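Local coordinates for protein N-acetyl-beta-D glucosaminidase (Rhizomucor miehei CAU432, PDB 4ZM6) that probably cleaves terminal beta-linked N-acetylglucosamine as a family 3 glycoside hydrolase, and carries a GCN5-related region that binds acetyl-CoA, consistent with its glucosamine N-acetyltransferase activity, at residues Cys19-Leu24 / Pro28-Leu33; Asn36-Ser41 / Ala69-Pro74. All coordinates share one frame; numbering follows the deposited sequence.

From the N terminus, strand 17-19 runs into the loop that contains 19-24. Helix 28-37 follows after three more residues. Interaction 1 packs this loop against the helix's first turn and closes a very short loop, with three residues between its segments. Interaction 2 begins at the end of the same helix, at 36-41, and closes a longer loop that holds strand 41-44 and helix 52-68. The two contacts are in series and do not cross. Their centres are about 14 Å apart, and L39 bridges them by packing on C19 and L33. Together they tie both ends of helix 28-37 to neighbouring parts of the TIM-barrel-clan domain.

Interaction 1: Cys19-Leu24 / Pro28-Leu33; sequences CGFDGL and PGIIDL
F21 meets I30 with one ring face against the end of the isoleucine chain. I30 CD1 sits over that face, off centre. Its nearest ring atom is F21 CD2, 3.3 Å from I30 CD1. F21 CE2 follows, 3.5 Å from I30 CD1. In F21, CG lies between the backbone N and the carbonyl carbon (chi1 61°), which turns the ring toward the helix.

The branch methyl of I30 does a second job. I30 CG2 lies 3.6 Å from G20 O, in van der Waals contact with the loop backbone just before the ring. I30 CG2 also lies 3.9 Å from F21 CD2. One residue of the helix thus covers both a ring and a peptide carbonyl.

This inner part is buried. F21 also packs on I42 and L44 of strand 41-44 and on L58 of helix 52-68, while I30 reaches L62 of that helix. The contact therefore belongs to the layer between strands and helices of a beta-alpha-beta crossover, in which helix 28-37 links the parallel strands 17-19 and 41-44.

The outer part is looser. D22, L24 and P28 are exposed, and the chain bulges away from the helix there. It is held by other means: N48 ND2 is hydrogen-bonded to both F21 O and G23 O. D22 OD1 accepts a weak bond from G23 N. At the helix start, I30 N bonds to T27 OG1.

No hydrogen bond or charge pair joins the two segments. The contact across them rests on van der Waals packing of I30 on the F21 ring and G20 O, while bonds such as those from N48 probably help hold the loop's course.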
# COMPACT_ATOMS: atom_id res chain seq x y z
N CYS A 19 -27.75 -20.02 19.25
CA CYS A 19 -28.11 -21.44 19.28
C CYS A 19 -29.18 -21.76 18.24
O CYS A 19 -30.08 -20.96 17.98
CB CYS A 19 -28.61 -21.82 20.68
SG CYS A 19 -27.66 -21.10 22.04
N GLY A 20 -29.08 -22.96 17.66
CA GLY A 20 -30.01 -23.40 16.62
C GLY A 20 -31.06 -24.37 17.12
O GLY A 20 -31.32 -24.47 18.32
N PHE A 21 -31.68 -25.08 16.18
CA PHE A 21 -32.71 -26.08 16.47
C PHE A 21 -33.08 -26.84 15.20
O PHE A 21 -32.52 -26.59 14.13
CB PHE A 21 -33.96 -25.43 17.08
CG PHE A 21 -34.62 -24.42 16.19
CD1 PHE A 21 -35.51 -24.82 15.19
CD2 PHE A 21 -34.37 -23.06 16.34
CE1 PHE A 21 -36.12 -23.89 14.36
CE2 PHE A 21 -34.98 -22.13 15.52
CZ PHE A 21 -35.86 -22.55 14.53
N ASP A 22 -34.02 -27.78 15.32
CA ASP A 22 -34.53 -28.54 14.18
C ASP A 22 -36.01 -28.25 13.95
O ASP A 22 -36.73 -27.88 14.88
CB ASP A 22 -34.31 -30.04 14.41
CG ASP A 22 -34.12 -30.81 13.12
OD1 ASP A 22 -34.88 -30.57 12.16
OD2 ASP A 22 -33.20 -31.66 13.07
N GLY A 23 -36.46 -28.40 12.71
CA GLY A 23 -37.87 -28.22 12.35
C GLY A 23 -38.16 -26.87 11.71
O GLY A 23 -37.23 -26.12 11.42
N LEU A 24 -39.44 -26.58 11.51
CA LEU A 24 -39.89 -25.38 10.78
C LEU A 24 -40.75 -24.48 11.68
O LEU A 24 -41.47 -23.61 11.18
CB LEU A 24 -40.66 -25.77 9.52
CG LEU A 24 -40.23 -27.09 8.84
CD1 LEU A 24 -41.10 -28.26 9.30
CD2 LEU A 24 -40.27 -26.99 7.33
N PRO A 28 -39.76 -26.80 21.89
CA PRO A 28 -39.84 -26.46 23.31
C PRO A 28 -38.49 -26.07 23.90
O PRO A 28 -38.43 -25.28 24.85
CB PRO A 28 -40.36 -27.76 23.96
CG PRO A 28 -40.11 -28.83 22.95
CD PRO A 28 -40.24 -28.16 21.62
N GLY A 29 -37.41 -26.62 23.33
CA GLY A 29 -36.04 -26.29 23.73
C GLY A 29 -35.70 -24.82 23.66
O GLY A 29 -35.45 -24.19 24.69
N ILE A 30 -35.69 -24.26 22.44
CA ILE A 30 -35.36 -22.83 22.26
C ILE A 30 -36.36 -21.90 22.96
O ILE A 30 -35.99 -20.79 23.34
CB ILE A 30 -35.22 -22.41 20.77
CG1 ILE A 30 -36.30 -23.06 19.90
CG2 ILE A 30 -33.84 -22.76 20.24
CD1 ILE A 30 -36.60 -22.29 18.63
N ILE A 31 -37.60 -22.35 23.13
CA ILE A 31 -38.59 -21.59 23.91
C ILE A 31 -38.14 -21.45 25.37
O ILE A 31 -38.28 -20.37 25.96
CB ILE A 31 -40.00 -22.23 23.82
CG1 ILE A 31 -40.57 -22.03 22.41
CG2 ILE A 31 -40.94 -21.63 24.86
CD1 ILE A 31 -41.73 -22.94 22.07
N ASP A 32 -37.60 -22.53 25.93
CA ASP A 32 -37.04 -22.50 27.29
C ASP A 32 -35.85 -21.55 27.36
O ASP A 32 -35.82 -20.65 28.20
CB ASP A 32 -36.61 -23.92 27.72
CG ASP A 32 -35.95 -23.94 29.10
OD1 ASP A 32 -36.31 -23.12 29.97
OD2 ASP A 32 -35.07 -24.80 29.31
N LEU A 33 -34.88 -21.76 26.46
CA LEU A 33 -33.64 -20.97 26.44
C LEU A 33 -33.91 -19.47 26.36
O LEU A 33 -33.32 -18.69 27.12
CB LEU A 33 -32.76 -21.40 25.26
CG LEU A 33 -32.15 -22.80 25.33
CD1 LEU A 33 -31.48 -23.17 24.02
CD2 LEU A 33 -31.15 -22.90 26.48

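Interaction 2: Asn36-Ser41 / Ala69-Pro74; sequences NHNLGS and AGHKRP
G40 O and P74 O both grip one ammonium group, K337 NZ of helix 323-340. G40 O and P74 O lie 4.4 Å apart, and the shared lysine links them. Beside them H71 reaches across to the other segment. Its CG is anti to the carbonyl carbon (chi1 -79°), and the ring enters alongside N38. H71 NE2 gives a weak, bent hydrogen bond to L39 O, with 3.2 Å between H71 NE2 and L39 O. Its other nitrogen, H71 ND1, bonds to A66 O in the last turn of helix 52-68.

That helix ends in a Schellman motif at G70, which has positive phi. N38, also with positive phi, marks the end of helix 28-37. Both segments thus lead from a helix into the next parallel strand of the barrel-type sheet, 41-44 and 76-79, and G40 is backbone hydrogen-bonded to F76.

N38 OD1 is modelled over one face of the H71 ring, with amide and ring planes 48° apart. The spacing is too close, so its exact placing is doubtful. Carbonyl oxygens near both ring nitrogens could favour the doubly protonated form of H71, though the bond at NE2 is weak.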
# COMPACT_ATOMS: atom_id res chain seq x y z
N ASN A 36 -36.36 -18.50 29.79
CA ASN A 36 -35.72 -18.65 31.10
C ASN A 36 -34.33 -18.04 31.19
O ASN A 36 -34.01 -17.34 32.15
CB ASN A 36 -35.63 -20.14 31.48
CG ASN A 36 -36.95 -20.70 31.97
OD1 ASN A 36 -37.27 -20.61 33.16
ND2 ASN A 36 -37.71 -21.31 31.06
N HIS A 37 -33.51 -18.31 30.17
CA HIS A 37 -32.08 -18.00 30.21
C HIS A 37 -31.66 -16.80 29.36
O HIS A 37 -30.47 -16.58 29.14
CB HIS A 37 -31.31 -19.25 29.80
CG HIS A 37 -31.75 -20.49 30.51
ND1 HIS A 37 -31.21 -20.90 31.71
CD2 HIS A 37 -32.71 -21.40 30.20
CE1 HIS A 37 -31.80 -22.01 32.10
NE2 HIS A 37 -32.72 -22.33 31.21
N ASN A 38 -32.64 -16.02 28.89
CA ASN A 38 -32.40 -14.74 28.21
C ASN A 38 -31.51 -14.85 26.96
O ASN A 38 -30.71 -13.96 26.68
CB ASN A 38 -31.79 -13.74 29.21
CG ASN A 38 -31.98 -12.28 28.80
OD1 ASN A 38 -32.87 -11.94 28.02
ND2 ASN A 38 -31.14 -11.41 29.34
N LEU A 39 -31.67 -15.95 26.21
CA LEU A 39 -30.90 -16.17 24.97
C LEU A 39 -31.09 -14.96 24.05
O LEU A 39 -32.22 -14.51 23.85
CB LEU A 39 -31.36 -17.45 24.26
CG LEU A 39 -30.33 -18.34 23.55
CD1 LEU A 39 -31.01 -19.14 22.44
CD2 LEU A 39 -29.16 -17.57 22.97
N GLY A 40 -29.98 -14.44 23.51
CA GLY A 40 -30.01 -13.21 22.71
C GLY A 40 -29.92 -13.36 21.20
O GLY A 40 -30.19 -12.40 20.48
N SER A 41 -29.52 -14.53 20.72
CA SER A 41 -29.33 -14.74 19.29
C SER A 41 -29.70 -16.17 18.87
O SER A 41 -29.47 -17.12 19.61
CB SER A 41 -27.88 -14.46 18.89
OG SER A 41 -27.32 -13.39 19.63
N ALA A 69 -41.49 -12.67 27.04
CA ALA A 69 -40.57 -13.11 28.09
C ALA A 69 -39.77 -11.98 28.75
O ALA A 69 -38.98 -12.23 29.66
CB ALA A 69 -39.62 -14.17 27.55
N GLY A 70 -39.94 -10.75 28.27
CA GLY A 70 -39.41 -9.56 28.94
C GLY A 70 -37.99 -9.16 28.56
O GLY A 70 -37.29 -8.54 29.37
N HIS A 71 -37.56 -9.50 27.34
CA HIS A 71 -36.24 -9.10 26.85
C HIS A 71 -36.16 -7.60 26.66
O HIS A 71 -37.12 -6.98 26.19
CB HIS A 71 -35.93 -9.76 25.51
CG HIS A 71 -35.49 -11.19 25.62
ND1 HIS A 71 -36.37 -12.22 25.87
CD2 HIS A 71 -34.27 -11.76 25.49
CE1 HIS A 71 -35.71 -13.36 25.90
NE2 HIS A 71 -34.43 -13.11 25.68
N LYS A 72 -35.02 -7.01 27.01
CA LYS A 72 -34.81 -5.58 26.79
C LYS A 72 -34.70 -5.28 25.29
O LYS A 72 -35.31 -4.33 24.81
CB LYS A 72 -33.56 -5.10 27.53
CG LYS A 72 -33.48 -3.59 27.69
CD LYS A 72 -32.28 -3.17 28.53
CE LYS A 72 -32.08 -1.66 28.50
NZ LYS A 72 -30.73 -1.27 29.01
N ARG A 73 -33.95 -6.11 24.57
CA ARG A 73 -33.77 -5.95 23.13
C ARG A 73 -34.19 -7.19 22.35
O ARG A 73 -34.18 -8.29 22.89
CB ARG A 73 -32.31 -5.63 22.82
CG ARG A 73 -31.87 -4.27 23.31
CD ARG A 73 -30.42 -4.01 22.98
NE ARG A 73 -29.94 -2.79 23.62
CZ ARG A 73 -29.59 -2.69 24.90
NH1 ARG A 73 -29.67 -3.73 25.72
NH2 ARG A 73 -29.17 -1.52 25.37
N PRO A 74 -34.55 -7.01 21.06
CA PRO A 74 -34.98 -8.15 20.25
C PRO A 74 -33.87 -9.14 19.96
O PRO A 74 -32.69 -8.81 20.07
CB PRO A 74 -35.47 -7.51 18.94
CG PRO A 74 -35.53 -6.04 19.19
CD PRO A 74 -34.59 -5.74 20.31